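Local coordinates for MAGE domain-containing protein (Xenopus laevis, PDB 7DG2), which forms, as the MAGE-family Nse3 subunit, a dimer with Nse1 that shapes the Nse4 protein within the Smc5/6 complex, at the interface of chains A and B. Coordinates in Å, arbitrary orientation; residue numbers count along the deposited sequence, not the author numbering. Chains: chain A, MAGE domain-containing protein; chain B, Non-structural maintenance of chromosomes element 4.

Contact 1: the interface of chains A and B. Residues chain A 99-100, 103, 189; chain B 54-55, 57-58, 61-62.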
loop_
_atom_site.group_PDB
_atom_site.type_symbol
_atom_site.label_atom_id
_atom_site.label_comp_id
_atom_site.label_asym_id
_atom_site.label_seq_id
_atom_site.Cartn_x
_atom_site.Cartn_y
_atom_site.Cartn_z
ATOM N N LEU A 99 -10.567 -7.942 -2.439
ATOM C CA LEU A 99 -11.330 -8.295 -1.248
ATOM C C LEU A 99 -12.802 -8.495 -1.575
ATOM O O LEU A 99 -13.465 -9.328 -0.947
ATOM C CB LEU A 99 -11.170 -7.218 -0.165
ATOM C CG LEU A 99 -11.652 -7.670 1.209
ATOM C CD1 LEU A 99 -10.669 -8.686 1.790
ATOM C CD2 LEU A 99 -11.812 -6.498 2.132
ATOM N N GLY A 100 -13.329 -7.740 -2.545
ATOM C CA GLY A 100 -14.678 -8.008 -3.017
ATOM C C GLY A 100 -14.824 -9.435 -3.514
ATOM O O GLY A 100 -15.773 -10.140 -3.157
ATOM N N MET A 103 -14.561 -11.931 -0.591
ATOM C CA MET A 103 -15.738 -11.961 0.272
ATOM C C MET A 103 -16.862 -12.784 -0.351
ATOM O O MET A 103 -17.600 -13.485 0.353
ATOM C CB MET A 103 -16.213 -10.537 0.551
ATOM C CG MET A 103 -17.536 -10.464 1.304
ATOM S SD MET A 103 -17.438 -11.134 2.975
ATOM C CE MET A 103 -17.324 -9.613 3.941
ATOM N N PHE A 189 -22.842 -9.298 5.749
ATOM C CA PHE A 189 -22.614 -8.875 4.376
ATOM C C PHE A 189 -23.595 -9.546 3.424
ATOM O O PHE A 189 -24.230 -8.883 2.599
ATOM C CB PHE A 189 -21.171 -9.196 3.974
ATOM C CG PHE A 189 -20.894 -9.006 2.515
ATOM C CD1 PHE A 189 -20.515 -7.763 2.027
ATOM C CD2 PHE A 189 -21.005 -10.070 1.628
ATOM C CE1 PHE A 189 -20.255 -7.585 0.676
ATOM C CE2 PHE A 189 -20.756 -9.897 0.281
ATOM C CZ PHE A 189 -20.378 -8.652 -0.195
ATOM N N LEU B 54 -17.800 -3.226 -4.778
ATOM C CA LEU B 54 -18.029 -4.373 -3.907
ATOM C C LEU B 54 -16.937 -4.490 -2.854
ATOM O O LEU B 54 -17.219 -4.728 -1.675
ATOM C CB LEU B 54 -18.115 -5.646 -4.755
ATOM C CG LEU B 54 -18.631 -6.910 -4.068
ATOM C CD1 LEU B 54 -20.036 -6.663 -3.552
ATOM C CD2 LEU B 54 -18.627 -8.086 -5.039
ATOM N N GLY B 55 -15.680 -4.313 -3.257
ATOM C CA GLY B 55 -14.592 -4.420 -2.308
ATOM C C GLY B 55 -14.627 -3.361 -1.224
ATOM O O GLY B 55 -14.240 -3.628 -0.092
ATOM N N GLU B 57 -17.309 -2.054 0.069
ATOM C CA GLU B 57 -18.278 -2.552 1.039
ATOM C C GLU B 57 -17.662 -3.663 1.881
ATOM O O GLU B 57 -17.722 -3.635 3.112
ATOM C CB GLU B 57 -19.536 -3.038 0.314
ATOM C CG GLU B 57 -20.626 -3.609 1.223
ATOM C CD GLU B 57 -21.199 -2.583 2.190
ATOM O OE1 GLU B 57 -21.184 -1.377 1.863
ATOM O OE2 GLU B 57 -21.669 -2.988 3.278
ATOM N N ALA B 58 -17.006 -4.625 1.227
ATOM C CA ALA B 58 -16.450 -5.776 1.937
ATOM C C ALA B 58 -15.401 -5.388 2.981
ATOM O O ALA B 58 -15.290 -6.058 4.011
ATOM C CB ALA B 58 -15.860 -6.750 0.914
ATOM N N TYR B 61 -16.099 -5.180 6.713
ATOM C CA TYR B 61 -16.326 -6.416 7.445
ATOM C C TYR B 61 -15.034 -7.118 7.826
ATOM O O TYR B 61 -15.085 -8.155 8.494
ATOM C CB TYR B 61 -17.194 -7.364 6.615
ATOM C CG TYR B 61 -18.529 -6.775 6.244
ATOM C CD1 TYR B 61 -18.655 -5.925 5.156
ATOM C CD2 TYR B 61 -19.662 -7.067 6.978
ATOM C CE1 TYR B 61 -19.879 -5.369 4.816
ATOM C CE2 TYR B 61 -20.893 -6.521 6.637
ATOM C CZ TYR B 61 -20.993 -5.686 5.558
ATOM O OH TYR B 61 -22.218 -5.134 5.233
ATOM N N PHE B 62 -13.889 -6.584 7.411
ATOM C CA PHE B 62 -12.585 -7.153 7.708
ATOM C C PHE B 62 -11.821 -6.236 8.654
ATOM O O PHE B 62 -12.144 -5.055 8.805
ATOM C CB PHE B 62 -11.768 -7.363 6.431
ATOM C CG PHE B 62 -12.152 -8.593 5.652
ATOM C CD1 PHE B 62 -13.364 -8.663 4.993
ATOM C CD2 PHE B 62 -11.288 -9.671 5.569
ATOM C CE1 PHE B 62 -13.719 -9.794 4.272
ATOM C CE2 PHE B 62 -11.638 -10.799 4.846
ATOM C CZ PHE B 62 -12.847 -10.857 4.194
#
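B:Tyr61 and A:Phe189 meet at right angles: the tyrosine ring lies across the root of the phenylalanine, with A:Phe189 CB over the middle of its face, 3.8 Å from the ring centroid. The two rings stand edge-to-face, planes 85° apart, and B:Tyr61 CE1 comes to the rim of the phenylalanine ring, 3.7 Å from A:Phe189 CD1. The hydroxyl B:Tyr61 OH stays within its own chain, hydrogen-bonded to B:Glu57 OE2 at 3.0 Å nearly along the carboxylate C-O axis; this bond probably limits how far the phenol can swing from A:Phe189. A:Met103 packs between the aromatic groups. Its chain starts with CG anti to the backbone N (chi1 173°) and then bends at both later torsions, which carries the methyl A:Met103 CE to B:Tyr61 CB at 3.5 Å and to the ring carbon B:Phe62 CE1 at 3.6 Å. On its way, A:Met103 CG lies against one face of A:Phe189, toward the rim. The methyl A:Leu99 CD1 sits over the centre of the B:Phe62 ring, while its twin CD2 lies over the same face nearer the rim, by B:Phe62 CD1. B:Ala58, whose small side chain probably lets the helices approach closely, sets CB against A:Met103 CB at 3.8 Å. Nearby, the two glycines bring main chain to main chain, A:Gly100 CA lying 3.7 Å from B:Gly55 CA.

Packing is looser toward B:Leu54 and B:Glu57. B:Leu54 touches the tip of A:Phe189 through CD1, and the aliphatic B:Glu57 CG lies 4.0 Å from A:Phe189 CE1, with little of the glutamate surface hidden. No polar pair joins the chains among these residues. The site lies where Nse4 helix 50-59 and the residues following it cross helix 94-111 of the MAGE protein, beside helix 183-193.

Contact 2: the interface of chains A and B. Residues chain A 104, 107-108, 124, 189-190, 193; chain B 7, 12, 16.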
loop_
_atom_site.group_PDB
_atom_site.type_symbol
_atom_site.label_atom_id
_atom_site.label_comp_id
_atom_site.label_asym_id
_atom_site.label_seq_id
_atom_site.Cartn_x
_atom_site.Cartn_y
_atom_site.Cartn_z
ATOM N N VAL A 104 -17.002 -12.710 -1.670
ATOM C CA VAL A 104 -18.016 -13.505 -2.357
ATOM C C VAL A 104 -17.721 -14.991 -2.192
ATOM O O VAL A 104 -18.628 -15.800 -1.953
ATOM C CB VAL A 104 -18.078 -13.089 -3.837
ATOM C CG1 VAL A 104 -18.911 -14.073 -4.639
ATOM C CG2 VAL A 104 -18.637 -11.686 -3.957
ATOM N N SER A 107 -18.329 -16.061 1.354
ATOM C CA SER A 107 -19.770 -16.117 1.567
ATOM C C SER A 107 -20.330 -17.465 1.143
ATOM O O SER A 107 -21.073 -18.099 1.899
ATOM C CB SER A 107 -20.466 -14.989 0.803
ATOM O OG SER A 107 -20.142 -13.713 1.349
ATOM N N LEU A 108 -19.976 -17.922 -0.060
ATOM C CA LEU A 108 -20.494 -19.202 -0.540
ATOM C C LEU A 108 -20.073 -20.332 0.387
ATOM O O LEU A 108 -20.891 -21.172 0.784
ATOM C CB LEU A 108 -20.021 -19.463 -1.971
ATOM C CG LEU A 108 -20.539 -20.788 -2.559
ATOM C CD1 LEU A 108 -22.048 -20.742 -2.685
ATOM C CD2 LEU A 108 -19.888 -21.122 -3.908
ATOM N N MET A 124 -20.559 -20.382 -9.546
ATOM C CA MET A 124 -21.034 -19.092 -9.055
ATOM C C MET A 124 -20.313 -17.939 -9.745
ATOM O O MET A 124 -20.950 -17.014 -10.260
ATOM C CB MET A 124 -20.846 -19.006 -7.534
ATOM C CG MET A 124 -21.208 -17.641 -6.929
ATOM S SD MET A 124 -20.985 -17.554 -5.129
ATOM C CE MET A 124 -19.198 -17.670 -5.028
ATOM N N PHE A 189 -22.842 -9.298 5.749
ATOM C CA PHE A 189 -22.614 -8.875 4.376
ATOM C C PHE A 189 -23.595 -9.546 3.424
ATOM O O PHE A 189 -24.230 -8.883 2.599
ATOM C CB PHE A 189 -21.171 -9.196 3.974
ATOM C CG PHE A 189 -20.894 -9.006 2.515
ATOM C CD1 PHE A 189 -20.515 -7.763 2.027
ATOM C CD2 PHE A 189 -21.005 -10.070 1.628
ATOM C CE1 PHE A 189 -20.255 -7.585 0.676
ATOM C CE2 PHE A 189 -20.756 -9.897 0.281
ATOM C CZ PHE A 189 -20.378 -8.652 -0.195
ATOM N N VAL A 190 -23.720 -10.872 3.525
ATOM C CA VAL A 190 -24.635 -11.606 2.651
ATOM C C VAL A 190 -26.054 -11.070 2.808
ATOM O O VAL A 190 -26.751 -10.798 1.818
ATOM C CB VAL A 190 -24.554 -13.111 2.960
ATOM C CG1 VAL A 190 -25.619 -13.879 2.184
ATOM C CG2 VAL A 190 -23.164 -13.629 2.626
ATOM N N ILE A 193 -26.420 -7.599 1.090
ATOM C CA ILE A 193 -26.494 -7.709 -0.364
ATOM C C ILE A 193 -27.886 -8.145 -0.804
ATOM O O ILE A 193 -28.422 -7.652 -1.803
ATOM C CB ILE A 193 -25.412 -8.681 -0.869
ATOM C CG1 ILE A 193 -24.025 -8.064 -0.660
ATOM C CG2 ILE A 193 -25.641 -9.045 -2.326
ATOM C CD1 ILE A 193 -23.810 -6.781 -1.446
ATOM N N PHE B 7 -29.177 -21.854 1.323
ATOM C CA PHE B 7 -28.664 -20.666 0.643
ATOM C C PHE B 7 -28.764 -20.846 -0.865
ATOM O O PHE B 7 -28.372 -21.889 -1.396
ATOM C CB PHE B 7 -27.209 -20.409 1.047
ATOM C CG PHE B 7 -26.585 -19.202 0.388
ATOM C CD1 PHE B 7 -27.056 -17.926 0.659
ATOM C CD2 PHE B 7 -25.502 -19.344 -0.470
ATOM C CE1 PHE B 7 -26.470 -16.812 0.072
ATOM C CE2 PHE B 7 -24.909 -18.237 -1.053
ATOM C CZ PHE B 7 -25.393 -16.969 -0.782
ATOM N N PHE B 12 -28.059 -15.008 -4.997
ATOM C CA PHE B 12 -26.930 -14.242 -4.479
ATOM C C PHE B 12 -26.204 -13.494 -5.590
ATOM O O PHE B 12 -25.943 -12.294 -5.467
ATOM C CB PHE B 12 -25.980 -15.180 -3.736
ATOM C CG PHE B 12 -24.820 -14.492 -3.056
ATOM C CD1 PHE B 12 -25.022 -13.405 -2.221
ATOM C CD2 PHE B 12 -23.533 -14.993 -3.198
ATOM C CE1 PHE B 12 -23.953 -12.798 -1.573
ATOM C CE2 PHE B 12 -22.456 -14.396 -2.555
ATOM C CZ PHE B 12 -22.667 -13.290 -1.741
ATOM N N LEU B 16 -25.726 -9.484 -6.116
ATOM C CA LEU B 16 -24.404 -8.870 -6.212
ATOM C C LEU B 16 -24.310 -7.982 -7.446
ATOM O O LEU B 16 -23.803 -6.857 -7.378
ATOM C CB LEU B 16 -23.311 -9.944 -6.243
ATOM C CG LEU B 16 -23.028 -10.681 -4.930
ATOM C CD1 LEU B 16 -22.225 -11.977 -5.171
ATOM C CD2 LEU B 16 -22.276 -9.765 -3.983
#
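Helix 9-20 of Nse4, within the segment that binds the MAGE domain of Nse3, presses B:Phe12 and B:Leu16, one turn apart, into a groove between MAGE helices 94-111 and 183-193; B:Phe7 joins them from the stretch just ahead of the helix. B:Phe12 points its ring tip-first at helix 94-111. B:Phe12 CZ stops 3.8 Å from A:Ser107 CB, with the neighbouring CE2 almost as near. CG is anti to the backbone N (chi1 -175°), which leans the ring along its own helix toward B:Leu16 while its tip enters the groove. The sulfur A:Met124 SD comes to B:Phe12 CD2 at 4.1 Å, and B:Leu16 CD1 covers part of one ring face near the rim. An alanine in place of B:Phe12 would probably leave a gap beside A:Ser107 and A:Met124 and set the B:Leu16 methyl free to shift.

B:Leu16 spans both walls. B:Leu16 CD1 meets A:Val104 CG2 tip to tip at 3.8 Å. B:Leu16 CD2 packs chiefly on A:Ile193 CG2, also at 3.8 Å, the two branched chains crossing obliquely, and comes near A:Val104 CG2 as well. A:Ile193 CG1 lies on a face of A:Phe189, toward the rim, so the two residues form one continuous wall. B:Phe7, with CG anti to the backbone N (chi1 180°), reaches the other end of the groove: CE1 meets A:Val190 CG1 head-on at 3.7 Å, and CE2 touches A:Leu108 CD1 more distantly, at 4.1 Å. The in-plane edge of the B:Phe7 ring receives B:Phe12 CD1, a contact within Nse4 that ties the two aromatic rings together. No nitrogen or oxygen pairs across this patch.

Contact 1 and contact 2 lie about 11 Å apart, measured between the centres of their C-alpha atoms. Both draw on MAGE helices 94-111 and 183-193 and share A:Phe189, which gives far more of its surface to contact 1 than to contact 2. The Nse4 side comes from two separate helices and the residues next to them, 9-20 in contact 2 and 50-59 in contact 1, with a long intervening stretch of chain. Mainly one pair of MAGE helices thus holds two parts of Nse4 that are far apart in sequence, which would probably fold Nse4 back on itself on the Nse3 surface.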